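Local structure of Non-structural polyprotein (Sindbis virus, 4GUA) at residues Ala20-Ile30 with Phe73-Thr81. The protein carries a cysteine protease in its nsP2 part that probably processes the viral non-structural polyprotein, followed by the macro and zinc-binding domains of nsP3. Numbering follows the deposited sequence.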
ATOM      1  N   ALA A  20       9.037  27.940  -1.278  1.00 49.05           N
ATOM      2  CA  ALA A  20       9.157  27.424   0.075  1.00 47.73           C
ATOM      3  C   ALA A  20      10.299  26.425   0.141  1.00 54.36           C
ATOM      4  O   ALA A  20      11.025  26.363   1.132  1.00 56.98           O
ATOM      5  CB  ALA A  20       7.861  26.781   0.507  1.00 44.49           C
ATOM      6  N   LEU A  21      10.436  25.621  -0.906  1.00 60.16           N
ATOM      7  CA  LEU A  21      11.563  24.710  -0.995  1.00 60.54           C
ATOM      8  C   LEU A  21      12.925  25.393  -1.142  1.00 60.47           C
ATOM      9  O   LEU A  21      13.927  24.858  -0.664  1.00 60.76           O
ATOM     10  CB  LEU A  21      11.360  23.742  -2.155  1.00 60.67           C
ATOM     11  CG  LEU A  21      10.256  22.719  -1.918  1.00 61.99           C
ATOM     12  CD1 LEU A  21      10.267  21.683  -3.030  1.00 61.55           C
ATOM     13  CD2 LEU A  21      10.397  22.061  -0.538  1.00 61.55           C
ATOM     14  N   GLU A  22      12.978  26.545  -1.805  1.00 56.87           N
ATOM     15  CA  GLU A  22      14.268  27.163  -2.138  1.00 56.37           C
ATOM     16  C   GLU A  22      15.353  27.126  -1.044  1.00 63.87           C
ATOM     17  O   GLU A  22      16.485  26.700  -1.312  1.00 64.00           O
ATOM     18  CB  GLU A  22      14.055  28.598  -2.607  1.00 55.20           C
ATOM     19  CG  GLU A  22      15.293  29.223  -3.213  1.00 58.72           C
ATOM     20  CD  GLU A  22      15.015  30.546  -3.893  1.00 69.40           C
ATOM     21  OE1 GLU A  22      14.390  31.431  -3.266  1.00 77.07           O
ATOM     22  OE2 GLU A  22      15.441  30.705  -5.056  1.00 71.72           O
ATOM     23  N   PRO A  23      15.036  27.586   0.179  1.00 63.58           N
ATOM     24  CA  PRO A  23      16.063  27.548   1.227  1.00 60.70           C
ATOM     25  C   PRO A  23      16.412  26.125   1.683  1.00 62.30           C
ATOM     26  O   PRO A  23      17.534  25.879   2.120  1.00 63.01           O
ATOM     27  CB  PRO A  23      15.429  28.357   2.370  1.00 53.64           C
ATOM     28  CG  PRO A  23      13.985  28.238   2.163  1.00 54.76           C
ATOM     29  CD  PRO A  23      13.789  28.200   0.664  1.00 61.82           C
ATOM     30  N   ILE A  24      15.470  25.197   1.581  1.00 64.04           N
ATOM     31  CA  ILE A  24      15.753  23.819   1.945  1.00 61.42           C
ATOM     32  C   ILE A  24      16.721  23.223   0.936  1.00 59.03           C
ATOM     33  O   ILE A  24      17.673  22.540   1.311  1.00 62.11           O
ATOM     34  CB  ILE A  24      14.470  22.979   2.013  1.00 55.91           C
ATOM     35  CG1 ILE A  24      13.629  23.442   3.203  1.00 56.93           C
ATOM     36  CG2 ILE A  24      14.798  21.500   2.163  1.00 45.60           C
ATOM     37  CD1 ILE A  24      12.225  22.902   3.212  1.00 55.96           C
ATOM     38  N   LEU A  25      16.512  23.526  -0.341  1.00 53.68           N
ATOM     39  CA  LEU A  25      17.428  23.073  -1.383  1.00 57.42           C
ATOM     40  C   LEU A  25      18.827  23.673  -1.188  1.00 58.58           C
ATOM     41  O   LEU A  25      19.840  23.033  -1.464  1.00 54.50           O
ATOM     42  CB  LEU A  25      16.879  23.437  -2.764  1.00 59.48           C
ATOM     43  CG  LEU A  25      15.507  22.853  -3.126  1.00 60.29           C
ATOM     44  CD1 LEU A  25      15.096  23.247  -4.536  1.00 59.24           C
ATOM     45  CD2 LEU A  25      15.510  21.337  -2.975  1.00 56.59           C
ATOM     46  N   ALA A  26      18.875  24.900  -0.691  1.00 61.06           N
ATOM     47  CA  ALA A  26      20.139  25.590  -0.473  1.00 52.20           C
ATOM     48  C   ALA A  26      21.073  24.834   0.476  1.00 58.81           C
ATOM     49  O   ALA A  26      22.285  24.830   0.277  1.00 58.22           O
ATOM     50  CB  ALA A  26      19.875  26.957   0.051  1.00 45.34           C
ATOM     51  N   THR A  27      20.524  24.206   1.511  1.00 60.49           N
ATOM     52  CA  THR A  27      21.361  23.491   2.472  1.00 63.10           C
ATOM     53  C   THR A  27      22.110  22.350   1.799  1.00 67.80           C
ATOM     54  O   THR A  27      23.142  21.901   2.289  1.00 72.31           O
ATOM     55  CB  THR A  27      20.541  22.895   3.629  1.00 66.70           C
ATOM     56  OG1 THR A  27      19.669  21.873   3.122  1.00 70.90           O
ATOM     57  CG2 THR A  27      19.724  23.964   4.328  1.00 65.53           C
ATOM     58  N   ALA A  28      21.574  21.881   0.680  1.00 66.15           N
ATOM     59  CA  ALA A  28      22.180  20.790  -0.069  1.00 61.05           C
ATOM     60  C   ALA A  28      23.057  21.312  -1.194  1.00 58.68           C
ATOM     61  O   ALA A  28      23.562  20.536  -2.000  1.00 61.36           O
ATOM     62  CB  ALA A  28      21.100  19.883  -0.636  1.00 65.17           C
ATOM     63  N   GLY A  29      23.207  22.628  -1.276  1.00 56.25           N
ATOM     64  CA  GLY A  29      24.015  23.230  -2.322  1.00 55.73           C
ATOM     65  C   GLY A  29      23.264  23.397  -3.629  1.00 56.28           C
ATOM     66  O   GLY A  29      23.850  23.766  -4.650  1.00 55.68           O
ATOM     67  N   ILE A  30      21.963  23.131  -3.598  1.00 57.84           N
ATOM     68  CA  ILE A  30      21.142  23.179  -4.803  1.00 62.96           C
ATOM     69  C   ILE A  30      20.488  24.539  -4.966  1.00 63.08           C
ATOM     70  O   ILE A  30      19.810  25.030  -4.056  1.00 63.42           O
ATOM     71  CB  ILE A  30      20.024  22.123  -4.758  1.00 63.38           C
ATOM     72  CG1 ILE A  30      20.621  20.717  -4.700  1.00 62.37           C
ATOM     73  CG2 ILE A  30      19.106  22.272  -5.962  1.00 56.99           C
ATOM     74  CD1 ILE A  30      19.604  19.639  -4.426  1.00 62.38           C
ATOM     75  N   PHE A  73      17.330  14.696   3.065  1.00 55.25           N
ATOM     76  CA  PHE A  73      16.754  15.983   3.454  1.00 56.77           C
ATOM     77  C   PHE A  73      16.155  16.026   4.870  1.00 58.48           C
ATOM     78  O   PHE A  73      15.410  16.950   5.192  1.00 54.39           O
ATOM     79  CB  PHE A  73      15.767  16.479   2.402  1.00 56.66           C
ATOM     80  CG  PHE A  73      16.437  17.126   1.228  1.00 53.40           C
ATOM     81  CD1 PHE A  73      16.944  18.407   1.331  1.00 48.74           C
ATOM     82  CD2 PHE A  73      16.579  16.451   0.031  1.00 53.62           C
ATOM     83  CE1 PHE A  73      17.570  19.007   0.257  1.00 52.09           C
ATOM     84  CE2 PHE A  73      17.203  17.048  -1.048  1.00 51.84           C
ATOM     85  CZ  PHE A  73      17.701  18.324  -0.934  1.00 53.88           C
ATOM     86  N   SER A  74      16.421  14.997   5.674  1.00 57.58           N
ATOM     87  CA  SER A  74      15.743  14.797   6.961  1.00 58.71           C
ATOM     88  C   SER A  74      16.376  15.497   8.170  1.00 60.45           C
ATOM     89  O   SER A  74      15.959  15.292   9.312  1.00 62.44           O
ATOM     90  CB  SER A  74      15.626  13.301   7.257  1.00 67.61           C
ATOM     91  OG  SER A  74      14.318  12.831   6.982  1.00 81.23           O
ATOM     92  N   LYS A  75      17.395  16.301   7.927  1.00 55.74           N
ATOM     93  CA  LYS A  75      17.988  17.116   8.972  1.00 64.55           C
ATOM     94  C   LYS A  75      17.004  18.232   9.308  1.00 71.39           C
ATOM     95  O   LYS A  75      16.500  18.905   8.407  1.00 73.41           O
ATOM     96  CB  LYS A  75      19.332  17.625   8.458  1.00 75.83           C
ATOM     97  CG  LYS A  75      19.982  18.770   9.188  1.00 86.48           C
ATOM     98  CD  LYS A  75      20.202  19.834   8.105  1.00 97.89           C
ATOM     99  CE  LYS A  75      21.416  20.725   8.274  1.00100.78           C
ATOM    100  NZ  LYS A  75      21.555  21.658   7.100  1.00 94.51           N
ATOM    101  N   GLN A  76      16.712  18.438  10.594  1.00 67.35           N
ATOM    102  CA  GLN A  76      15.621  19.343  10.939  1.00 57.43           C
ATOM    103  C   GLN A  76      16.176  20.738  11.040  1.00 56.19           C
ATOM    104  O   GLN A  76      16.689  21.138  12.072  1.00 66.69           O
ATOM    105  CB  GLN A  76      15.035  18.981  12.309  1.00 52.57           C
ATOM    106  CG  GLN A  76      14.628  17.536  12.475  1.00 53.68           C
ATOM    107  CD  GLN A  76      13.520  17.151  11.537  1.00 61.31           C
ATOM    108  OE1 GLN A  76      13.754  16.511  10.514  1.00 63.43           O
ATOM    109  NE2 GLN A  76      12.296  17.549  11.872  1.00 65.64           N
ATOM    110  N   SER A  77      15.952  21.525  10.007  1.00 63.12           N
ATOM    111  CA  SER A  77      16.591  22.820   9.913  1.00 69.27           C
ATOM    112  C   SER A  77      15.572  23.889   9.635  1.00 73.23           C
ATOM    113  O   SER A  77      15.286  24.738  10.474  1.00 82.41           O
ATOM    114  CB  SER A  77      17.601  22.822   8.767  1.00 67.01           C
ATOM    115  OG  SER A  77      18.673  21.922   8.978  1.00 58.84           O
ATOM    116  N   ILE A  78      15.030  23.821   8.429  1.00 62.41           N
ATOM    117  CA  ILE A  78      14.088  24.796   7.943  1.00 58.90           C
ATOM    118  C   ILE A  78      12.712  24.172   7.893  1.00 62.03           C
ATOM    119  O   ILE A  78      12.517  23.138   7.261  1.00 62.09           O
ATOM    120  CB  ILE A  78      14.493  25.251   6.551  1.00 56.15           C
ATOM    121  CG1 ILE A  78      15.952  25.720   6.587  1.00 57.33           C
ATOM    122  CG2 ILE A  78      13.544  26.329   6.050  1.00 55.01           C
ATOM    123  CD1 ILE A  78      16.554  25.938   5.226  1.00 65.29           C
ATOM    124  N   PRO A  79      11.746  24.797   8.563  1.00 60.52           N
ATOM    125  CA  PRO A  79      10.387  24.260   8.516  1.00 59.67           C
ATOM    126  C   PRO A  79       9.769  24.401   7.135  1.00 54.94           C
ATOM    127  O   PRO A  79      10.020  25.372   6.422  1.00 50.89           O
ATOM    128  CB  PRO A  79       9.638  25.108   9.551  1.00 58.31           C
ATOM    129  CG  PRO A  79      10.423  26.325   9.680  1.00 52.17           C
ATOM    130  CD  PRO A  79      11.848  25.957   9.456  1.00 52.00           C
ATOM    131  N   LEU A  80       9.020  23.384   6.736  1.00 60.47           N
ATOM    132  CA  LEU A  80       8.207  23.461   5.542  1.00 56.79           C
ATOM    133  C   LEU A  80       6.771  23.341   5.994  1.00 61.28           C
ATOM    134  O   LEU A  80       6.319  22.261   6.369  1.00 60.19           O
ATOM    135  CB  LEU A  80       8.557  22.342   4.571  1.00 57.54           C
ATOM    136  CG  LEU A  80       7.822  22.394   3.232  1.00 61.11           C
ATOM    137  CD1 LEU A  80       8.051  23.737   2.532  1.00 59.10           C
ATOM    138  CD2 LEU A  80       8.264  21.226   2.350  1.00 56.09           C
ATOM    139  N   THR A  81       6.049  24.452   5.905  1.00 59.07           N
ATOM    140  CA  THR A  81       4.770  24.599   6.578  1.00 55.47           C
ATOM    141  C   THR A  81       3.646  24.912   5.604  1.00 60.63           C
ATOM    142  O   THR A  81       3.706  25.883   4.829  1.00 54.12           O
ATOM    143  CB  THR A  81       4.834  25.718   7.630  1.00 54.87           C
ATOM    144  OG1 THR A  81       5.894  25.445   8.552  1.00 60.93           O
ATOM    145  CG2 THR A  81       3.522  25.827   8.380  1.00 48.85           C
TER
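Ala20 and Leu21 meet Leu80 through different branches of one side chain: Leu80 CD1 lies 3.7 Å from Ala20 CB, while its CD2 touches Leu21 CD2. With CG anti to the backbone N (chi1 -176°), Leu80 reaches across to the helix, and the fork at CG gives each methyl its own partner. Further along the helix, Pro23 CB packs on Ile78 CD1, the methyl at the end of that side chain.

Ile24 sits at the middle and divides its branches among three partners. CG1 runs alongside Ile78 in the opposite sense, 3.9 Å from Ile78 CB; CD1 continues to Leu80 CB, the two side chains crossing at about a right angle; CG2 meets Phe73 CD1. Leu25 CD2 adds a looser contact to Phe73 CZ.

Thr27 lays its CG2 against Ile78 CD1, 3.8 Å away, and turns OG1 back to Ile24 O (2.8 Å), a bond in the carbonyl plane. The same hydroxyl also bonds Tyr105 N. Ala28 CB approaches the Phe73 ring obliquely, 3.7 Å from CE1, whereas Ile30 CD1 and Ile24 O lie at the ring edge. Between Ala28 and Ile30, Gly29 closes the helix in a Schellman motif.

Beyond this interface, Trp94 and Tyr103, from the strands flanking 78-83, extend the apolar surroundings of Leu80, and helix 52-64 packs on Leu21, Leu25 and Ile30. Helix 16-27 of the cysteine protease region thus meets Ile78 and Leu80 of its small antiparallel sheet, and Phe73 from the loop before it, mainly through apolar contacts, while Asn96 ND2 bridges the two backbones by hydrogen bonds to Ala20 O and Pro79 O.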